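Local coordinates for cellulose-binding protein (Saccharophagus degradans, PDB 2YHG) that is of unproven function but may hydrolyse glycosidic bonds in carbohydrate metabolism, this piece carrying a calcium-binding nucleoside hydrolase-like domain, at residues G27-T35 / F248-P259. Residues are numbered along the deposited sequence; the frame is centred on the assembly and turned at random. Where two conformers were deposited one is given.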
# COMPACT_ATOMS: atom_id res chain seq x y z
N GLY A 27 13.84 -4.37 0.94
CA GLY A 27 13.33 -3.12 0.28
C GLY A 27 11.97 -3.31 -0.37
O GLY A 27 11.57 -2.48 -1.18
N ARG A 28 11.28 -4.41 -0.04
CA ARG A 28 9.95 -4.65 -0.57
C ARG A 28 9.08 -5.24 0.52
O ARG A 28 9.55 -6.05 1.32
CB ARG A 28 10.01 -5.62 -1.76
CG ARG A 28 10.76 -5.12 -2.99
CD ARG A 28 10.80 -6.20 -4.06
NE ARG A 28 11.26 -5.67 -5.35
CZ ARG A 28 12.47 -5.81 -5.86
NH1 ARG A 28 13.43 -6.39 -5.16
NH2 ARG A 28 12.70 -5.34 -7.07
N TYR A 29 7.80 -4.94 0.44
CA TYR A 29 6.81 -5.55 1.29
C TYR A 29 6.05 -6.64 0.54
O TYR A 29 5.90 -6.61 -0.68
CB TYR A 29 5.84 -4.45 1.82
CG TYR A 29 6.55 -3.40 2.67
CD1 TYR A 29 7.28 -3.72 3.80
CD2 TYR A 29 6.52 -2.08 2.30
CE1 TYR A 29 7.95 -2.71 4.53
CE2 TYR A 29 7.13 -1.10 3.02
CZ TYR A 29 7.83 -1.41 4.15
OH TYR A 29 8.44 -0.38 4.87
N ARG A 30 5.53 -7.58 1.32
CA ARG A 30 4.78 -8.72 0.81
C ARG A 30 3.30 -8.38 0.85
O ARG A 30 2.78 -8.05 1.92
CB ARG A 30 5.04 -9.94 1.68
CG ARG A 30 6.52 -10.36 1.77
CD ARG A 30 6.71 -11.49 2.76
NE ARG A 30 6.01 -12.69 2.34
CZ ARG A 30 5.73 -13.71 3.13
NH1 ARG A 30 6.02 -13.64 4.44
NH2 ARG A 30 5.14 -14.77 2.65
N VAL A 31 2.62 -8.58 -0.26
CA VAL A 31 1.21 -8.19 -0.35
C VAL A 31 0.42 -9.22 -1.15
O VAL A 31 0.87 -9.70 -2.20
CB VAL A 31 1.04 -6.80 -0.98
CG1 VAL A 31 -0.43 -6.35 -0.91
CG2 VAL A 31 1.91 -5.76 -0.31
N ILE A 32 -0.79 -9.53 -0.66
CA ILE A 32 -1.76 -10.35 -1.32
C ILE A 32 -3.03 -9.49 -1.42
O ILE A 32 -3.50 -8.99 -0.41
CB ILE A 32 -2.04 -11.61 -0.49
CG1 ILE A 32 -0.81 -12.50 -0.44
CG2 ILE A 32 -3.28 -12.33 -0.99
CD1 ILE A 32 -0.89 -13.59 0.61
N HIS A 33 -3.62 -9.42 -2.61
CA HIS A 33 -4.86 -8.69 -2.81
C HIS A 33 -6.00 -9.65 -3.00
O HIS A 33 -5.91 -10.62 -3.76
CB HIS A 33 -4.78 -7.77 -3.99
CG HIS A 33 -3.75 -6.73 -3.83
ND1 HIS A 33 -3.74 -5.88 -2.75
CD2 HIS A 33 -2.70 -6.38 -4.63
CE1 HIS A 33 -2.73 -5.04 -2.91
NE2 HIS A 33 -2.07 -5.33 -4.02
N THR A 34 -7.13 -9.34 -2.36
CA THR A 34 -8.40 -9.99 -2.66
C THR A 34 -9.33 -8.93 -3.22
O THR A 34 -9.35 -7.79 -2.73
CB THR A 34 -9.00 -10.74 -1.45
OG1 THR A 34 -9.70 -9.85 -0.53
CG2 THR A 34 -7.95 -11.52 -0.67
N THR A 35 -10.05 -9.25 -4.29
CA THR A 35 -10.77 -8.23 -5.05
C THR A 35 -12.08 -8.79 -5.59
O THR A 35 -12.12 -9.90 -6.18
CB THR A 35 -9.90 -7.66 -6.22
OG1 THR A 35 -10.75 -6.95 -7.13
CG2 THR A 35 -9.19 -8.76 -7.03
N PHE A 248 -2.76 -0.81 -1.74
CA PHE A 248 -1.36 -1.07 -2.05
C PHE A 248 -0.48 0.15 -2.00
O PHE A 248 0.73 -0.00 -1.77
CB PHE A 248 -1.11 -1.85 -3.37
CG PHE A 248 -1.68 -1.21 -4.58
CD1 PHE A 248 -3.00 -1.45 -4.95
CD2 PHE A 248 -0.89 -0.44 -5.43
CE1 PHE A 248 -3.52 -0.90 -6.10
CE2 PHE A 248 -1.43 0.16 -6.55
CZ PHE A 248 -2.75 -0.10 -6.89
N LEU A 249 -0.99 1.36 -2.15
CA LEU A 249 -0.11 2.52 -2.01
C LEU A 249 0.46 2.58 -0.59
O LEU A 249 1.55 3.14 -0.40
CB LEU A 249 -0.83 3.83 -2.34
CG LEU A 249 -1.36 3.95 -3.76
CD1 LEU A 249 -1.88 5.39 -3.95
CD2 LEU A 249 -0.30 3.58 -4.79
N HIS A 250 -0.23 2.04 0.40
CA HIS A 250 0.27 1.99 1.78
C HIS A 250 1.67 1.37 1.83
O HIS A 250 2.48 1.79 2.67
CB HIS A 250 -0.74 1.19 2.60
CG HIS A 250 -0.46 1.21 4.06
ND1 HIS A 250 -0.28 2.37 4.75
CD2 HIS A 250 -0.37 0.18 4.94
CE1 HIS A 250 -0.05 2.04 6.01
NE2 HIS A 250 -0.11 0.72 6.16
N MET A 251 1.93 0.38 0.98
CA MET A 251 3.15 -0.38 0.97
C MET A 251 4.09 -0.02 -0.18
O MET A 251 5.05 -0.75 -0.44
CB MET A 251 2.87 -1.88 0.97
CG MET A 251 1.79 -2.33 1.95
SD MET A 251 0.17 -2.32 1.09
CE MET A 251 -0.92 -2.97 2.31
N ALA A 252 3.86 1.08 -0.87
CA ALA A 252 4.59 1.43 -2.07
C ALA A 252 5.99 1.95 -1.81
O ALA A 252 6.78 2.00 -2.76
CB ALA A 252 3.81 2.45 -2.87
N ASN A 253 6.25 2.50 -0.62
CA ASN A 253 7.41 3.33 -0.39
C ASN A 253 8.09 3.00 0.92
O ASN A 253 7.91 3.69 1.93
CB ASN A 253 7.02 4.81 -0.35
CG ASN A 253 6.41 5.29 -1.62
OD1 ASN A 253 7.08 5.47 -2.63
ND2 ASN A 253 5.12 5.60 -1.58
N PRO A 254 8.94 1.96 0.96
CA PRO A 254 9.58 1.60 2.21
C PRO A 254 10.41 2.70 2.84
O PRO A 254 10.53 2.75 4.06
CB PRO A 254 10.42 0.37 1.85
CG PRO A 254 9.74 -0.21 0.61
CD PRO A 254 9.21 0.98 -0.11
N GLY A 255 10.96 3.61 2.05
CA GLY A 255 11.72 4.72 2.59
C GLY A 255 10.86 5.82 3.18
O GLY A 255 11.37 6.66 3.94
N LEU A 256 9.57 5.87 2.79
CA LEU A 256 8.63 6.85 3.32
C LEU A 256 7.98 6.39 4.60
O LEU A 256 7.81 7.16 5.54
CB LEU A 256 7.54 7.17 2.29
CG LEU A 256 6.41 8.10 2.72
CD1 LEU A 256 6.92 9.46 3.18
CD2 LEU A 256 5.44 8.27 1.54
N ASN A 257 7.55 5.14 4.64
CA ASN A 257 6.76 4.64 5.75
C ASN A 257 6.88 3.14 5.88
O ASN A 257 6.94 2.44 4.88
CB ASN A 257 5.27 5.06 5.67
CG ASN A 257 4.55 4.47 4.49
OD1 ASN A 257 4.87 4.78 3.33
ND2 ASN A 257 3.53 3.65 4.76
N ASP A 258 6.89 2.69 7.13
CA ASP A 258 6.74 1.29 7.46
C ASP A 258 5.25 1.03 7.65
O ASP A 258 4.66 1.55 8.58
CB ASP A 258 7.50 0.95 8.74
CG ASP A 258 7.43 -0.51 9.09
OD1 ASP A 258 6.49 -1.22 8.64
OD2 ASP A 258 8.35 -0.98 9.80
N PRO A 259 4.63 0.28 6.73
CA PRO A 259 3.16 0.17 6.75
C PRO A 259 2.65 -0.54 8.00
O PRO A 259 1.47 -0.40 8.34
CB PRO A 259 2.85 -0.64 5.48
CG PRO A 259 4.09 -1.41 5.25
CD PRO A 259 5.21 -0.47 5.61
O HOH W 1 6.85 -2.80 -1.15
O HOH W 2 10.27 1.16 6.16
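G27 starts the contact by resting its carbonyl O 3.4 Å from CG of P254, on the way into strand 30-35. That strand lies inside the six-stranded parallel sheet of the nucleoside hydrolase-like domain, between strands 58-64 and 146-150, and the loop that leaves helix 246-249 packs along one side of it. Y29 does most of the work. Its CG stands anti to the carbonyl carbon (chi1 -62°), which sends the ring into the curl of 251-259. The P259 ring lies over one face of the Y29 ring, a CH-pi contact through CD that is modelled too tightly for its distance to be trusted, while O of M251 meets the ring edge in plane. CG of P254 comes to 3.7 Å from CE2 of Y29, the two side chains running antiparallel as they pass. Two waters tie the same residue down: one accepts from the Y29 backbone N and donates to O of M251, the other joins the hydroxyl to O of P254. Within the curl, NE2 of H250 donates to O of P259 and ND2 of N257 ties to O of H250 in turn, so two side-chain bonds close the loop on itself. Two residues on, V31 turns CG2 toward M251, whose chain bends at chi2 (92°) and, in the conformer given, brings SD to 4.1 Å from CG2 of V31. W147 of strand 146-150 touches both M251 and P259. H33 is the third alternate residue, after Y29 and V31, to face this way, beside the calcium ligand W151; its ring is held by T149 at ND1 and Q50 at NE2. The H33 and F248 rings meet obliquely, planes at 66°, and CB of F248 sits at the imidazole edge, 3.6 Å from CE1 of H33.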